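PDB 1VDW: hypothetical protein PH1897 from Pyrococcus horikoshii, which probably hydrolyses fructose 1,6-bisphosphate to fructose 6-phosphate and phosphate with magnesium as cofactor, as a homodimeric member of the inositol monophosphatase superfamily. Local coordinates for residues L244-T247 / I248-I252. Sequence-based numbering, arbitrary orientation. Where two conformers were deposited one is given.
Sequences LLET and ILRSI
Residues 244-250 form the last turns of helix 242-250, bonded from Ile-248 N to Leu-244 O at 2.8 Å and from Leu-249 N to Leu-245 O and Arg-250 N to Glu-246 O, both at 3.0 Å, before the chain leaves through Ser-251 and Ile-252. The next bond of the series, Ser-251 N to Thr-247 O, is weak and bent, with an angle of 124° at its hydrogen; the same amide also donates to Ile-248 O. Thr-247 O is gripped a second time by the Ser-251 hydroxyl, OG lying 2.8 Å from it and tilted from the carbonyl plane; chi1 of -56° sets OG beside its own backbone N, from where it reaches back one turn. An alanine in place of Ser-251 would probably leave Thr-247 O with the bent amide bond as its main tie to this last turn. On the exposed side, in one of two conformers, Arg-250 bends at chi3 (-56°), and Thr-247 CA lies 3.4 Å from its guanidinium plane, over one face and offset toward the rim. A water in that plane accepts from Arg-250 NH2 at 2.6 Å and donates to Thr-247 OG1, which also bonds to Glu-243 O. Elsewhere round the helix, Leu-245 and Leu-249 lie side by side, CD2 against CD1 at 3.6 Å, and both touch Ile-237. Leu-244 CG lies 4.1 Å from Ile-248 CD1, and Ile-248 reaches Val-191 and Ile-162. Apolar i to i+4 pairs facing a sheet, with polar groups outside, mark an amphipathic helix; here helix 242-250 packs its C-terminal end on strands 189-193 and 234-239.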
ATOM      1  N   LEU A 244     -14.016  -6.627  18.419  1.00 17.64           N
ATOM      2  CA  LEU A 244     -13.057  -5.667  17.883  1.00 16.78           C
ATOM      3  C   LEU A 244     -13.804  -4.487  17.270  1.00 14.55           C
ATOM      4  O   LEU A 244     -13.446  -3.329  17.486  1.00 15.55           O
ATOM      5  CB  LEU A 244     -12.178  -6.340  16.824  1.00 17.43           C
ATOM      6  CG  LEU A 244     -11.276  -5.431  15.978  1.00 16.71           C
ATOM      7  CD1 LEU A 244     -10.366  -4.617  16.879  1.00 17.62           C
ATOM      8  CD2 LEU A 244     -10.459  -6.281  15.009  1.00 17.22           C
ATOM      9  N   LEU A 245     -14.852  -4.789  16.513  1.00 15.59           N
ATOM     10  CA  LEU A 245     -15.648  -3.749  15.878  1.00 16.21           C
ATOM     11  C   LEU A 245     -16.207  -2.813  16.948  1.00 15.61           C
ATOM     12  O   LEU A 245     -16.143  -1.593  16.812  1.00 16.38           O
ATOM     13  CB  LEU A 245     -16.787  -4.379  15.068  1.00 17.46           C
ATOM     14  CG  LEU A 245     -17.481  -3.496  14.024  1.00 18.87           C
ATOM     15  CD1 LEU A 245     -18.266  -4.375  13.067  1.00 19.36           C
ATOM     16  CD2 LEU A 245     -18.387  -2.481  14.698  1.00 22.00           C
ATOM     17  N   GLU A 246     -16.750  -3.386  18.017  1.00 17.53           N
ATOM     18  CA  GLU A 246     -17.302  -2.574  19.093  1.00 18.51           C
ATOM     19  C   GLU A 246     -16.216  -1.765  19.796  1.00 18.50           C
ATOM     20  O   GLU A 246     -16.444  -0.621  20.189  1.00 18.82           O
ATOM     21  CB  GLU A 246     -18.057  -3.459  20.089  1.00 20.04           C
ATOM     22  CG  GLU A 246     -19.410  -3.910  19.555  1.00 22.48           C
ATOM     23  CD  GLU A 246     -20.188  -4.753  20.539  1.00 24.48           C
ATOM     24  OE1 GLU A 246     -20.195  -4.410  21.741  1.00 26.20           O
ATOM     25  OE2 GLU A 246     -20.804  -5.749  20.107  1.00 26.31           O
ATOM     26  N   THR A 247     -15.032  -2.353  19.943  1.00 18.61           N
ATOM     27  CA  THR A 247     -13.923  -1.649  20.576  1.00 19.35           C
ATOM     28  C   THR A 247     -13.525  -0.454  19.717  1.00 18.39           C
ATOM     29  O   THR A 247     -13.221   0.620  20.232  1.00 17.97           O
ATOM     30  CB  THR A 247     -12.705  -2.572  20.755  1.00 20.99           C
ATOM     31  OG1 THR A 247     -13.022  -3.595  21.706  1.00 22.95           O
ATOM     32  CG2 THR A 247     -11.495  -1.779  21.241  1.00 23.24           C
ATOM     33  N   ILE A 248     -13.533  -0.641  18.400  1.00 16.27           N
ATOM     34  CA  ILE A 248     -13.187   0.442  17.492  1.00 16.16           C
ATOM     35  C   ILE A 248     -14.208   1.572  17.629  1.00 16.04           C
ATOM     36  O   ILE A 248     -13.840   2.740  17.717  1.00 16.09           O
ATOM     37  CB  ILE A 248     -13.144  -0.051  16.025  1.00 15.75           C
ATOM     38  CG1 ILE A 248     -11.948  -0.991  15.838  1.00 16.23           C
ATOM     39  CG2 ILE A 248     -13.051   1.136  15.070  1.00 15.51           C
ATOM     40  CD1 ILE A 248     -11.918  -1.702  14.500  1.00 17.28           C
ATOM     41  N   LEU A 249     -15.490   1.222  17.655  1.00 17.27           N
ATOM     42  CA  LEU A 249     -16.533   2.232  17.792  1.00 18.87           C
ATOM     43  C   LEU A 249     -16.367   3.023  19.089  1.00 19.21           C
ATOM     44  O   LEU A 249     -16.524   4.245  19.103  1.00 19.80           O
ATOM     45  CB  LEU A 249     -17.917   1.578  17.751  1.00 19.61           C
ATOM     46  CG  LEU A 249     -18.347   1.005  16.397  1.00 20.85           C
ATOM     47  CD1 LEU A 249     -19.682   0.290  16.544  1.00 21.95           C
ATOM     48  CD2 LEU A 249     -18.443   2.124  15.369  1.00 22.49           C
ATOM     49  N   ARG A 250     -16.037   2.327  20.171  1.00 20.40           N
ATOM     50  CA  ARG A 250     -15.847   2.983  21.462  1.00 21.49           C
ATOM     51  C   ARG A 250     -14.605   3.866  21.482  1.00 21.05           C
ATOM     52  O   ARG A 250     -14.489   4.771  22.311  1.00 22.05           O
ATOM     53  CB  ARG A 250     -15.733   1.949  22.588  1.00 23.72           C
ATOM     54  CG  ARG A 250     -17.020   1.217  22.921  1.00 27.36           C
ATOM     55  CD  ARG A 250     -16.963   0.552  24.298  1.00 28.45           C
ATOM     56  NE  ARG A 250     -15.839  -0.371  24.441  0.50 29.07           N
ATOM     57  CZ  ARG A 250     -15.773  -1.568  23.869  0.50 28.74           C
ATOM     58  NH1 ARG A 250     -16.769  -1.999  23.107  0.50 29.68           N
ATOM     59  NH2 ARG A 250     -14.711  -2.336  24.061  0.50 29.08           N
ATOM     60  N   SER A 251     -13.681   3.610  20.562  1.00 20.05           N
ATOM     61  CA  SER A 251     -12.436   4.364  20.505  1.00 19.98           C
ATOM     62  C   SER A 251     -12.411   5.501  19.492  1.00 20.65           C
ATOM     63  O   SER A 251     -11.390   6.177  19.346  1.00 21.19           O
ATOM     64  CB  SER A 251     -11.275   3.414  20.213  1.00 19.66           C
ATOM     65  OG  SER A 251     -11.210   2.379  21.178  1.00 21.15           O
ATOM     66  N   ILE A 252     -13.519   5.713  18.789  1.00 22.14           N
ATOM     67  CA  ILE A 252     -13.571   6.777  17.796  1.00 23.80           C
ATOM     68  C   ILE A 252     -13.444   8.150  18.445  1.00 24.81           C
ATOM     69  O   ILE A 252     -14.112   8.450  19.436  1.00 25.79           O
ATOM     70  CB  ILE A 252     -14.876   6.710  16.967  1.00 23.61           C
ATOM     71  CG1 ILE A 252     -14.859   5.453  16.092  1.00 24.72           C
ATOM     72  CG2 ILE A 252     -15.016   7.959  16.104  1.00 23.14           C
ATOM     73  CD1 ILE A 252     -16.074   5.294  15.203  1.00 25.74           C
TER
HETATM   74  O   HOH W   1     -15.576  -4.478  22.819  1.00 31.62           O